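Local coordinates for protein lysozyme (Asticcacaulis excentricus, PDB 6H9D) that probably hydrolyses peptidoglycan as the muramidase domain of SpmX, a member of the phage lysozyme family linked to cell morphogenesis and stalk synthesis, at residues Asn70-Pro75 against Arg103-Gly108; Glu112-Met117 against Ser144-Pro149; Ala2-Ser7 against Thr74-Asn79; Pro63-Val68 against Ala83-Cys88. All coordinates share one frame; numbering follows the deposited sequence.

In the fold
From the N terminus, the extended 2-7 segment pairs with 74-79 (contact 3), closing a long loop that holds helix 8-16, the small strands between residues 21 and 35 and the whole of helix 50-71. Contact 4 closes the short connection between helices 50-71 and 78-91 and crosses contact 3, since their segments alternate. Contact 1 shares T74 and P75 with contact 3, closes the largely helical span from P75 to R103, and also crosses contact 4. Contact 2 follows all of these in series and closes a loop containing the hairpin 122-131, bringing helix 133-146 onto helix 110-116. No contact nests in another. L84 and V105 bridge the apolar parts of contacts 1, 2 and 4.

Contact 1 (Asn70-Pro75 against Arg103-Gly108); sequences NLVHTP and RRVNEG
The amide N-H of H73 gives a hydrogen bond to N106 OD1, with N to OD1 at 2.8 Å, the donor tilted 27° from the carbonyl plane of the asparagine. The other end of the same amide points back along the chain: N106 ND2 meets L71 O at 3.1 Å in a nearly straight bond (178°), the acceptor lying in the amide plane. One side chain thus holds an acceptor and a donor of the backbone just where helix 50-71 ends, and the two bonds together fix the rotation of the amide. The H73 imidazole lies nearly parallel to that amide (planes 17° apart), with CD2 at 3.6 Å from N106 ND2. V72 CG1 touches V105 CG1 at 3.7 Å, the two valines crossing at about a right angle. T74 adds a weak bond from OG1 to V105 O at 3.3 Å, while its CG2 rests on N106 O. V105 O is also the acceptor for G108 N, and G108, with positive phi, closes a Schellman motif. The loop leaving helix 50-71 is therefore bound to the C-terminal end of helix 100-106 by an asparagine that bridges two backbone groups in the lysozyme fold.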
loop_
_atom_site.group_PDB
_atom_site.type_symbol
_atom_site.label_atom_id
_atom_site.label_comp_id
_atom_site.label_asym_id
_atom_site.label_seq_id
_atom_site.Cartn_x
_atom_site.Cartn_y
_atom_site.Cartn_z
ATOM N N ASN A 70 13.965 4.726 -0.381
ATOM C CA ASN A 70 14.994 4.823 -1.437
ATOM C C ASN A 70 14.546 5.716 -2.587
ATOM O O ASN A 70 15.416 6.332 -3.178
ATOM C CB ASN A 70 15.372 3.447 -1.982
ATOM C CG ASN A 70 15.985 2.528 -0.951
ATOM O OD1 ASN A 70 16.380 2.953 0.123
ATOM N ND2 ASN A 70 16.039 1.255 -1.271
ATOM N N LEU A 71 13.245 5.785 -2.861
ATOM C CA LEU A 71 12.757 6.529 -4.041
ATOM C C LEU A 71 12.466 7.991 -3.715
ATOM O O LEU A 71 12.502 8.795 -4.632
ATOM C CB LEU A 71 11.519 5.821 -4.573
ATOM C CG LEU A 71 11.800 4.483 -5.234
ATOM C CD1 LEU A 71 10.516 3.871 -5.730
ATOM C CD2 LEU A 71 12.780 4.660 -6.372
ATOM N N VAL A 72 12.196 8.296 -2.451
ATOM C CA VAL A 72 11.876 9.695 -2.065
ATOM C C VAL A 72 13.148 10.386 -1.567
ATOM O O VAL A 72 13.722 9.911 -0.624
ATOM C CB VAL A 72 10.721 9.763 -1.051
ATOM C CG1 VAL A 72 10.484 11.187 -0.593
ATOM C CG2 VAL A 72 9.449 9.182 -1.638
ATOM N N HIS A 73 13.517 11.493 -2.208
ATOM C CA HIS A 73 14.731 12.267 -1.861
ATOM C C HIS A 73 14.393 13.487 -1.002
ATOM O O HIS A 73 15.320 14.078 -0.463
ATOM C CB HIS A 73 15.443 12.706 -3.135
ATOM C CG HIS A 73 15.602 11.595 -4.102
ATOM N ND1 HIS A 73 16.252 10.445 -3.775
ATOM C CD2 HIS A 73 15.151 11.440 -5.357
ATOM C CE1 HIS A 73 16.218 9.627 -4.794
ATOM N NE2 HIS A 73 15.551 10.213 -5.775
ATOM N N THR A 74 13.128 13.876 -0.923
ATOM C CA THR A 74 12.801 15.046 -0.079
ATOM C C THR A 74 12.495 14.554 1.330
ATOM O O THR A 74 12.157 13.383 1.478
ATOM C CB THR A 74 11.604 15.825 -0.628
ATOM O OG1 THR A 74 10.458 15.003 -0.460
ATOM C CG2 THR A 74 11.750 16.208 -2.080
ATOM N N PRO A 75 12.572 15.404 2.366
ATOM C CA PRO A 75 12.235 14.995 3.719
ATOM C C PRO A 75 10.728 14.728 3.806
ATOM O O PRO A 75 9.977 15.359 3.137
ATOM C CB PRO A 75 12.615 16.198 4.577
ATOM C CG PRO A 75 13.554 16.979 3.699
ATOM C CD PRO A 75 13.018 16.775 2.300
ATOM N N ARG A 103 7.043 11.889 -8.557
ATOM C CA ARG A 103 7.696 13.034 -9.184
ATOM C C ARG A 103 7.377 14.316 -8.422
ATOM O O ARG A 103 8.268 15.099 -8.093
ATOM C CB ARG A 103 7.260 13.166 -10.644
ATOM C CG ARG A 103 8.295 12.684 -11.647
ATOM C CD ARG A 103 7.761 12.749 -13.069
ATOM N NE ARG A 103 7.620 11.422 -13.661
ATOM C CZ ARG A 103 6.467 10.907 -14.073
ATOM N NH1 ARG A 103 5.347 11.607 -13.960
ATOM N NH2 ARG A 103 6.433 9.691 -14.601
ATOM N N ARG A 104 6.093 14.513 -8.151
ATOM C CA ARG A 104 5.604 15.676 -7.427
ATOM C C ARG A 104 6.216 15.709 -6.037
ATOM O O ARG A 104 6.730 16.738 -5.599
ATOM C CB ARG A 104 4.077 15.645 -7.330
ATOM C CG ARG A 104 3.365 16.203 -8.552
ATOM C CD ARG A 104 4.356 16.643 -9.617
ATOM N NE ARG A 104 3.926 16.256 -10.958
ATOM C CZ ARG A 104 4.754 16.042 -11.975
ATOM N NH1 ARG A 104 6.062 16.177 -11.807
ATOM N NH2 ARG A 104 4.274 15.692 -13.161
ATOM N N VAL A 105 6.160 14.576 -5.343
ATOM C CA VAL A 105 6.732 14.497 -4.000
ATOM C C VAL A 105 8.189 14.962 -4.037
ATOM O O VAL A 105 8.627 15.711 -3.164
ATOM C CB VAL A 105 6.636 13.079 -3.417
ATOM C CG1 VAL A 105 7.598 12.881 -2.257
ATOM C CG2 VAL A 105 5.220 12.767 -2.998
ATOM N N ASN A 106 8.940 14.492 -5.038
ATOM C CA ASN A 106 10.366 14.792 -5.121
ATOM C C ASN A 106 10.579 16.260 -5.531
ATOM O O ASN A 106 11.649 16.788 -5.347
ATOM C CB ASN A 106 11.108 13.817 -6.035
ATOM C CG ASN A 106 11.503 12.549 -5.311
ATOM O OD1 ASN A 106 11.664 12.559 -4.092
ATOM N ND2 ASN A 106 11.651 11.456 -6.037
ATOM N N GLU A 107 9.558 16.899 -6.094
ATOM C CA GLU A 107 9.633 18.317 -6.464
ATOM C C GLU A 107 9.200 19.215 -5.293
ATOM O O GLU A 107 9.181 20.444 -5.445
ATOM C CB GLU A 107 8.718 18.603 -7.660
ATOM C CG GLU A 107 9.230 18.032 -8.964
ATOM C CD GLU A 107 8.188 17.972 -10.067
ATOM O OE1 GLU A 107 7.043 18.427 -9.856
ATOM O OE2 GLU A 107 8.520 17.449 -11.127
ATOM N N GLY A 108 8.801 18.614 -4.165
ATOM C CA GLY A 108 8.308 19.371 -2.997
ATOM C C GLY A 108 6.902 19.931 -3.210
ATOM O O GLY A 108 6.478 20.866 -2.548
#

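Contact 2 (Glu112-Met117 against Ser144-Pro149); sequences EAAQAM and SLFLTP
The last turns of helices 110-116 and 133-146 come closest at A114 and F146, whose CA atoms are 7.2 Å apart, and no hydrogen bond passes between the two segments. The contact is carried by the phenyl ring of F146. With CG anti to the backbone N (chi1 -178°), the ring starts out toward helix 110-116, and its atoms meet three residues. CZ lies 4.1 Å from A113 CB, CD2 is at the same distance from A114 CB (4.1 Å), and M117 comes in with its methyl, CE being 4.3 Å from F146 CD1. All three approach the ring obliquely. M117 manages this with an extended chain, chi2 and chi3 near 180° (-179° and 170°), which place SD and CE. L147, the first residue beyond the helix, also touches A114: its CD1 lies 3.8 Å from A114 CB, so the A114 methyl is shared between the phenyl ring and the leucine branch. F146 is also packed by A83 and V110, and its ring by L84 of helix 78-91. Past the helix the chain turns off, and T148 OG1 gives a hydrogen bond to S144 O, 2.7 Å long, from above the carbonyl plane; T148 O is in turn taken by N79 ND2. The small alanines let the aromatic ring settle close to the neighbouring helix, and the result is a buried helix-helix packing in the helical lobe of the phage lysozyme fold, made by its C-terminal helix.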
loop_
_atom_site.group_PDB
_atom_site.type_symbol
_atom_site.label_atom_id
_atom_site.label_comp_id
_atom_site.label_asym_id
_atom_site.label_seq_id
_atom_site.Cartn_x
_atom_site.Cartn_y
_atom_site.Cartn_z
ATOM N N GLU A 112 0.132 18.690 -5.088
ATOM C CA GLU A 112 0.026 18.107 -6.423
ATOM C C GLU A 112 0.229 16.588 -6.336
ATOM O O GLU A 112 -0.369 15.830 -7.088
ATOM C CB GLU A 112 1.053 18.747 -7.360
ATOM C CG GLU A 112 0.716 20.167 -7.788
ATOM C CD GLU A 112 0.815 21.260 -6.731
ATOM O OE1 GLU A 112 1.576 21.108 -5.719
ATOM O OE2 GLU A 112 0.096 22.267 -6.904
ATOM N N ALA A 113 1.105 16.161 -5.424
ATOM C CA ALA A 113 1.320 14.725 -5.188
ATOM C C ALA A 113 -0.001 14.080 -4.765
ATOM O O ALA A 113 -0.423 13.055 -5.315
ATOM C CB ALA A 113 2.381 14.524 -4.144
ATOM N N ALA A 114 -0.693 14.718 -3.813
ATOM C CA ALA A 114 -1.965 14.185 -3.353
ATOM C C ALA A 114 -2.939 14.097 -4.532
ATOM O O ALA A 114 -3.616 13.103 -4.715
ATOM C CB ALA A 114 -2.514 15.038 -2.230
ATOM N N GLN A 115 -3.019 15.164 -5.338
ATOM C CA GLN A 115 -3.939 15.183 -6.479
ATOM C C GLN A 115 -3.574 14.080 -7.477
ATOM O O GLN A 115 -4.448 13.510 -8.110
ATOM C CB GLN A 115 -3.905 16.513 -7.236
ATOM C CG GLN A 115 -4.428 17.697 -6.438
ATOM C CD GLN A 115 -4.222 18.981 -7.200
ATOM O OE1 GLN A 115 -3.138 19.573 -7.191
ATOM N NE2 GLN A 115 -5.260 19.399 -7.900
ATOM N N ALA A 116 -2.280 13.834 -7.652
ATOM C CA ALA A 116 -1.810 12.818 -8.605
ATOM C C ALA A 116 -2.352 11.433 -8.228
ATOM O O ALA A 116 -2.513 10.572 -9.075
ATOM C CB ALA A 116 -0.307 12.831 -8.654
ATOM N N MET A 117 -2.647 11.227 -6.939
ATOM C CA MET A 117 -3.139 9.944 -6.475
ATOM C C MET A 117 -4.486 9.634 -7.139
ATOM O O MET A 117 -4.882 8.480 -7.254
ATOM C CB MET A 117 -3.247 9.919 -4.946
ATOM C CG MET A 117 -1.898 9.980 -4.251
ATOM S SD MET A 117 -2.044 9.905 -2.420
ATOM C CE MET A 117 -0.321 9.700 -1.970
ATOM N N SER A 144 -5.977 12.029 2.740
ATOM C CA SER A 144 -6.269 12.655 4.050
ATOM C C SER A 144 -5.058 12.539 4.971
ATOM O O SER A 144 -4.586 13.548 5.486
ATOM C CB SER A 144 -7.484 12.087 4.718
ATOM O OG SER A 144 -8.655 12.554 4.075
ATOM N N LEU A 145 -4.543 11.319 5.126
ATOM C CA LEU A 145 -3.393 11.105 6.000
ATOM C C LEU A 145 -2.190 11.886 5.468
ATOM O O LEU A 145 -1.488 12.571 6.224
ATOM C CB LEU A 145 -3.076 9.605 6.084
ATOM C CG LEU A 145 -1.874 9.231 6.961
ATOM C CD1 LEU A 145 -2.105 9.692 8.408
ATOM C CD2 LEU A 145 -1.614 7.734 6.939
ATOM N N PHE A 146 -1.931 11.733 4.163
ATOM C CA PHE A 146 -0.779 12.330 3.502
ATOM C C PHE A 146 -0.694 13.828 3.818
ATOM O O PHE A 146 0.406 14.353 4.001
ATOM C CB PHE A 146 -0.853 12.141 1.985
ATOM C CG PHE A 146 0.332 12.692 1.231
ATOM C CD1 PHE A 146 1.540 11.996 1.182
ATOM C CD2 PHE A 146 0.238 13.896 0.551
ATOM C CE1 PHE A 146 2.630 12.501 0.488
ATOM C CE2 PHE A 146 1.321 14.392 -0.159
ATOM C CZ PHE A 146 2.522 13.709 -0.177
ATOM N N LEU A 147 -1.856 14.504 3.833
ATOM C CA LEU A 147 -1.935 15.943 3.990
ATOM C C LEU A 147 -2.200 16.355 5.453
ATOM O O LEU A 147 -2.472 17.487 5.700
ATOM C CB LEU A 147 -3.055 16.464 3.076
ATOM C CG LEU A 147 -2.806 16.324 1.579
ATOM C CD1 LEU A 147 -4.045 16.702 0.785
ATOM C CD2 LEU A 147 -1.617 17.150 1.148
ATOM N N THR A 148 -2.135 15.430 6.417
ATOM C CA THR A 148 -2.233 15.787 7.847
ATOM C C THR A 148 -0.831 16.060 8.393
ATOM O O THR A 148 0.054 15.205 8.318
ATOM C CB THR A 148 -2.912 14.675 8.651
ATOM O OG1 THR A 148 -4.166 14.360 8.038
ATOM C CG2 THR A 148 -3.097 15.026 10.115
ATOM N N PRO A 149 -0.551 17.268 8.936
ATOM C CA PRO A 149 0.775 17.571 9.498
ATOM C C PRO A 149 1.322 16.553 10.515
ATOM O O PRO A 149 0.538 16.081 11.356
ATOM C CB PRO A 149 0.524 18.902 10.223
ATOM C CG PRO A 149 -0.597 19.568 9.428
ATOM C CD PRO A 149 -1.474 18.418 8.972
#

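Contact 3 (Ala2-Ser7 against Thr74-Asn79); sequences ARHKIS and TPLTQN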
loop_
_atom_site.group_PDB
_atom_site.type_symbol
_atom_site.label_atom_id
_atom_site.label_comp_id
_atom_site.label_asym_id
_atom_site.label_seq_id
_atom_site.Cartn_x
_atom_site.Cartn_y
_atom_site.Cartn_z
ATOM N N ALA A 2 18.516 9.149 8.025
ATOM C CA ALA A 2 17.098 9.574 8.204
ATOM C C ALA A 2 16.167 8.629 7.427
ATOM O O ALA A 2 15.477 9.076 6.501
ATOM C CB ALA A 2 16.940 11.008 7.751
ATOM N N ARG A 3 16.131 7.365 7.838
ATOM C CA ARG A 3 15.259 6.372 7.225
ATOM C C ARG A 3 13.968 6.328 8.035
ATOM O O ARG A 3 13.995 6.429 9.261
ATOM C CB ARG A 3 15.930 4.999 7.215
ATOM C CG ARG A 3 17.112 4.892 6.266
ATOM C CD ARG A 3 16.659 4.891 4.815
ATOM N NE ARG A 3 16.440 3.538 4.311
ATOM C CZ ARG A 3 16.484 3.204 3.026
ATOM N NH1 ARG A 3 16.739 4.126 2.107
ATOM N NH2 ARG A 3 16.273 1.948 2.657
ATOM N N HIS A 4 12.840 6.177 7.351
ATOM C CA HIS A 4 11.552 6.148 8.010
ATOM C C HIS A 4 11.071 4.703 8.210
ATOM O O HIS A 4 11.415 3.795 7.432
ATOM C CB HIS A 4 10.514 6.935 7.197
ATOM C CG HIS A 4 10.911 8.331 6.860
ATOM N ND1 HIS A 4 10.738 9.379 7.755
ATOM C CD2 HIS A 4 11.432 8.859 5.724
ATOM C CE1 HIS A 4 11.156 10.495 7.187
ATOM N NE2 HIS A 4 11.587 10.203 5.931
ATOM N N LYS A 5 10.208 4.537 9.211
ATOM C CA LYS A 5 9.497 3.294 9.504
ATOM C C LYS A 5 7.987 3.560 9.458
ATOM O O LYS A 5 7.527 4.647 9.864
ATOM C CB LYS A 5 9.904 2.766 10.885
ATOM C CG LYS A 5 11.385 2.440 11.044
ATOM C CD LYS A 5 11.860 2.413 12.485
ATOM C CE LYS A 5 13.303 2.864 12.642
ATOM N NZ LYS A 5 13.618 3.267 14.036
ATOM N N ILE A 6 7.216 2.563 8.997
ATOM C CA ILE A 6 5.767 2.723 8.952
ATOM C C ILE A 6 5.262 2.680 10.396
ATOM O O ILE A 6 5.654 1.800 11.158
ATOM C CB ILE A 6 5.066 1.682 8.048
ATOM C CG1 ILE A 6 3.569 1.983 7.931
ATOM C CG2 ILE A 6 5.294 0.244 8.500
ATOM C CD1 ILE A 6 2.927 1.352 6.749
ATOM N N SER A 7 4.428 3.653 10.767
ATOM C CA SER A 7 3.883 3.734 12.117
ATOM C C SER A 7 2.778 2.692 12.292
ATOM O O SER A 7 2.299 2.091 11.326
ATOM C CB SER A 7 3.364 5.118 12.412
ATOM O OG SER A 7 2.123 5.325 11.766
ATOM N N THR A 74 13.128 13.876 -0.923
ATOM C CA THR A 74 12.801 15.046 -0.079
ATOM C C THR A 74 12.495 14.554 1.330
ATOM O O THR A 74 12.157 13.383 1.478
ATOM C CB THR A 74 11.604 15.825 -0.628
ATOM O OG1 THR A 74 10.458 15.003 -0.460
ATOM C CG2 THR A 74 11.750 16.208 -2.080
ATOM N N PRO A 75 12.572 15.404 2.366
ATOM C CA PRO A 75 12.235 14.995 3.719
ATOM C C PRO A 75 10.728 14.728 3.806
ATOM O O PRO A 75 9.977 15.359 3.137
ATOM C CB PRO A 75 12.615 16.198 4.577
ATOM C CG PRO A 75 13.554 16.979 3.699
ATOM C CD PRO A 75 13.018 16.775 2.300
ATOM N N LEU A 76 10.336 13.779 4.640
ATOM C CA LEU A 76 8.902 13.459 4.758
ATOM C C LEU A 76 8.483 13.515 6.217
ATOM O O LEU A 76 9.302 13.264 7.075
ATOM C CB LEU A 76 8.682 12.016 4.301
ATOM C CG LEU A 76 8.896 11.699 2.831
ATOM C CD1 LEU A 76 8.715 10.218 2.613
ATOM C CD2 LEU A 76 7.934 12.474 1.963
ATOM N N THR A 77 7.215 13.823 6.441
ATOM C CA THR A 77 6.637 13.698 7.792
ATOM C C THR A 77 6.221 12.228 7.961
ATOM O O THR A 77 6.078 11.525 6.953
ATOM C CB THR A 77 5.422 14.613 7.978
ATOM O OG1 THR A 77 4.315 14.073 7.272
ATOM C CG2 THR A 77 5.669 16.036 7.553
ATOM N N GLN A 78 5.982 11.792 9.190
ATOM C CA GLN A 78 5.551 10.392 9.397
ATOM C C GLN A 78 4.254 10.110 8.627
ATOM O O GLN A 78 4.167 9.065 8.048
ATOM C CB GLN A 78 5.344 10.105 10.875
ATOM C CG GLN A 78 4.900 8.684 11.145
ATOM C CD GLN A 78 6.012 7.712 10.859
ATOM O OE1 GLN A 78 7.123 7.861 11.338
ATOM N NE2 GLN A 78 5.712 6.710 10.064
ATOM N N ASN A 79 3.294 11.030 8.659
ATOM C CA ASN A 79 2.001 10.855 7.950
ATOM C C ASN A 79 2.238 10.732 6.446
ATOM O O ASN A 79 1.587 9.922 5.835
ATOM C CB ASN A 79 1.015 11.971 8.271
ATOM C CG ASN A 79 0.546 11.928 9.705
ATOM O OD1 ASN A 79 0.725 10.940 10.378
ATOM N ND2 ASN A 79 -0.049 12.999 10.180
HETATM O O HOH W 1 12.426 11.386 3.277
#
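The imidazole of H4 packs against L76, with H4 CE1 3.3 Å from L76 O and H4 NE2 3.8 Å from L76 CB; the carbonyl oxygen comes at the ring obliquely, and the two side chains cross at about a right angle. In the ring plane NE2 meets a water at 3.0 Å, which donates to T74 O, so the imidazole is tied to the turn through a single solvent molecule. F81 places its ring by that of H4. Further along, Q78 reaches back with CG anti to its backbone N (chi1 180°) and a bend at the next bond, and its NE2 gives K5 O a hydrogen bond of 2.8 Å at 164°, lying in the carbonyl plane. S7 N lies 3.4 Å from Q78 NE2, but both are donors. D82 draws the two residues together instead, its OD1 bonded to Q78 NE2 and its OD2 to S7 OG, which also caps G10 N. The chemistry that holds the extended N-terminal segment to the start of helix 78-91 is thus mixed: one direct hydrogen bond and a water bridge beside the packing of H4 on L76, all near the surface.

Contact 4 (Pro63-Val68 against Ala83-Cys88); sequences PIVEAV and ALVSFC
I64 reaches segment 83-88 of helix 78-91 with its CG2 branch, turned, anti to the backbone N, onto V85 and C88. That methyl comes to V85 O at 3.4 Å, to C88 CB at 3.7 Å, and to V85 CG1 at 3.8 Å, in contact with both side chain and backbone. One turn on, V68 splits its two methyls across the opposite helix. Its CG1 lies against L84 CB at 4.0 Å, the two side chains crossing at about a right angle, while V68 CG2 goes to C88 CB at 3.9 Å and also to V85 CG2 at 4.1 Å. C88 is thus touched from both I64 and V68. The axes of the two helical segments approach to 9.3 Å at 116°, a steep crossing in which I64, V65 and V68 meet L84, V85 and C88. The pairing joins helix 50-71, probably the counterpart of the long helix between the lobes in phage lysozymes, to helix 78-91 close to the centre of the chain. V65 heads away from the partner helix at CB, yet its CG2 touches V85 CG2 at 4.3 Å. I6 packs against V65 and V85, F81 packs on V65 and V68, and I93 lies against A67 and C88.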
loop_
_atom_site.group_PDB
_atom_site.type_symbol
_atom_site.label_atom_id
_atom_site.label_comp_id
_atom_site.label_asym_id
_atom_site.label_seq_id
_atom_site.Cartn_x
_atom_site.Cartn_y
_atom_site.Cartn_z
ATOM N N PRO A 63 9.678 -4.437 2.029
ATOM C CA PRO A 63 10.209 -3.923 0.775
ATOM C C PRO A 63 9.541 -2.632 0.297
ATOM O O PRO A 63 10.166 -1.849 -0.423
ATOM C CB PRO A 63 10.000 -5.038 -0.243
ATOM C CG PRO A 63 8.955 -5.936 0.380
ATOM C CD PRO A 63 9.074 -5.769 1.871
ATOM N N ILE A 64 8.295 -2.399 0.711
ATOM C CA ILE A 64 7.631 -1.114 0.403
ATOM C C ILE A 64 8.302 0.014 1.197
ATOM O O ILE A 64 8.536 1.097 0.639
ATOM C CB ILE A 64 6.119 -1.153 0.699
ATOM C CG1 ILE A 64 5.444 -2.429 0.154
ATOM C CG2 ILE A 64 5.480 0.117 0.165
ATOM C CD1 ILE A 64 5.587 -2.599 -1.339
ATOM N N VAL A 65 8.499 -0.208 2.501
ATOM C CA VAL A 65 9.169 0.746 3.390
ATOM C C VAL A 65 10.564 1.080 2.821
ATOM O O VAL A 65 10.966 2.252 2.774
ATOM C CB VAL A 65 9.225 0.209 4.833
ATOM C CG1 VAL A 65 10.201 0.968 5.739
ATOM C CG2 VAL A 65 7.843 0.176 5.459
ATOM N N GLU A 66 11.284 0.050 2.353
ATOM C CA GLU A 66 12.602 0.226 1.726
ATOM C C GLU A 66 12.486 1.062 0.448
ATOM O O GLU A 66 13.245 2.003 0.270
ATOM C CB GLU A 66 13.225 -1.135 1.429
ATOM C CG GLU A 66 13.718 -1.809 2.692
ATOM C CD GLU A 66 14.714 -0.943 3.447
ATOM O OE1 GLU A 66 15.764 -0.614 2.852
ATOM O OE2 GLU A 66 14.418 -0.556 4.598
ATOM N N ALA A 67 11.531 0.706 -0.427
ATOM C CA ALA A 67 11.334 1.371 -1.690
ATOM C C ALA A 67 11.023 2.863 -1.485
ATOM O O ALA A 67 11.555 3.704 -2.197
ATOM C CB ALA A 67 10.237 0.705 -2.470
ATOM N N VAL A 68 10.145 3.191 -0.532
ATOM C CA VAL A 68 9.685 4.575 -0.402
ATOM C C VAL A 68 10.861 5.415 0.110
ATOM O O VAL A 68 11.139 6.487 -0.403
ATOM C CB VAL A 68 8.439 4.706 0.495
ATOM C CG1 VAL A 68 8.116 6.167 0.761
ATOM C CG2 VAL A 68 7.227 4.017 -0.140
ATOM N N ALA A 83 1.268 7.281 4.405
ATOM C CA ALA A 83 0.350 7.337 3.235
ATOM C C ALA A 83 1.054 6.849 1.960
ATOM O O ALA A 83 0.429 6.161 1.146
ATOM C CB ALA A 83 -0.193 8.730 3.037
ATOM N N LEU A 84 2.317 7.251 1.761
ATOM C CA LEU A 84 3.060 6.808 0.562
ATOM C C LEU A 84 3.307 5.289 0.596
ATOM O O LEU A 84 3.250 4.657 -0.439
ATOM C CB LEU A 84 4.371 7.582 0.421
ATOM C CG LEU A 84 4.218 9.035 -0.033
ATOM C CD1 LEU A 84 5.569 9.715 -0.092
ATOM C CD2 LEU A 84 3.514 9.152 -1.375
ATOM N N VAL A 85 3.567 4.719 1.774
ATOM C CA VAL A 85 3.749 3.271 1.891
ATOM C C VAL A 85 2.452 2.542 1.521
ATOM O O VAL A 85 2.473 1.558 0.792
ATOM C CB VAL A 85 4.222 2.881 3.299
ATOM C CG1 VAL A 85 4.147 1.378 3.499
ATOM C CG2 VAL A 85 5.635 3.366 3.565
ATOM N N SER A 86 1.312 3.066 1.985
ATOM C CA SER A 86 0.020 2.499 1.694
ATOM C C SER A 86 -0.208 2.531 0.184
ATOM O O SER A 86 -0.616 1.531 -0.435
ATOM C CB SER A 86 -1.095 3.222 2.433
ATOM O OG SER A 86 -2.372 2.662 2.104
ATOM N N PHE A 87 0.129 3.677 -0.406
ATOM C CA PHE A 87 -0.103 3.938 -1.807
ATOM C C PHE A 87 0.806 3.027 -2.656
ATOM O O PHE A 87 0.346 2.317 -3.532
ATOM C CB PHE A 87 0.148 5.416 -2.098
ATOM C CG PHE A 87 0.014 5.787 -3.555
ATOM C CD1 PHE A 87 -1.230 5.858 -4.152
ATOM C CD2 PHE A 87 1.134 6.054 -4.321
ATOM C CE1 PHE A 87 -1.350 6.184 -5.495
ATOM C CE2 PHE A 87 1.010 6.396 -5.659
ATOM C CZ PHE A 87 -0.229 6.455 -6.246
ATOM N N CYS A 88 2.088 3.006 -2.304
ATOM C CA CYS A 88 3.089 2.198 -2.976
ATOM C C CYS A 88 2.779 0.700 -2.840
ATOM O O CYS A 88 2.901 -0.024 -3.805
ATOM C CB CYS A 88 4.484 2.517 -2.463
ATOM S SG CYS A 88 5.735 1.570 -3.375
#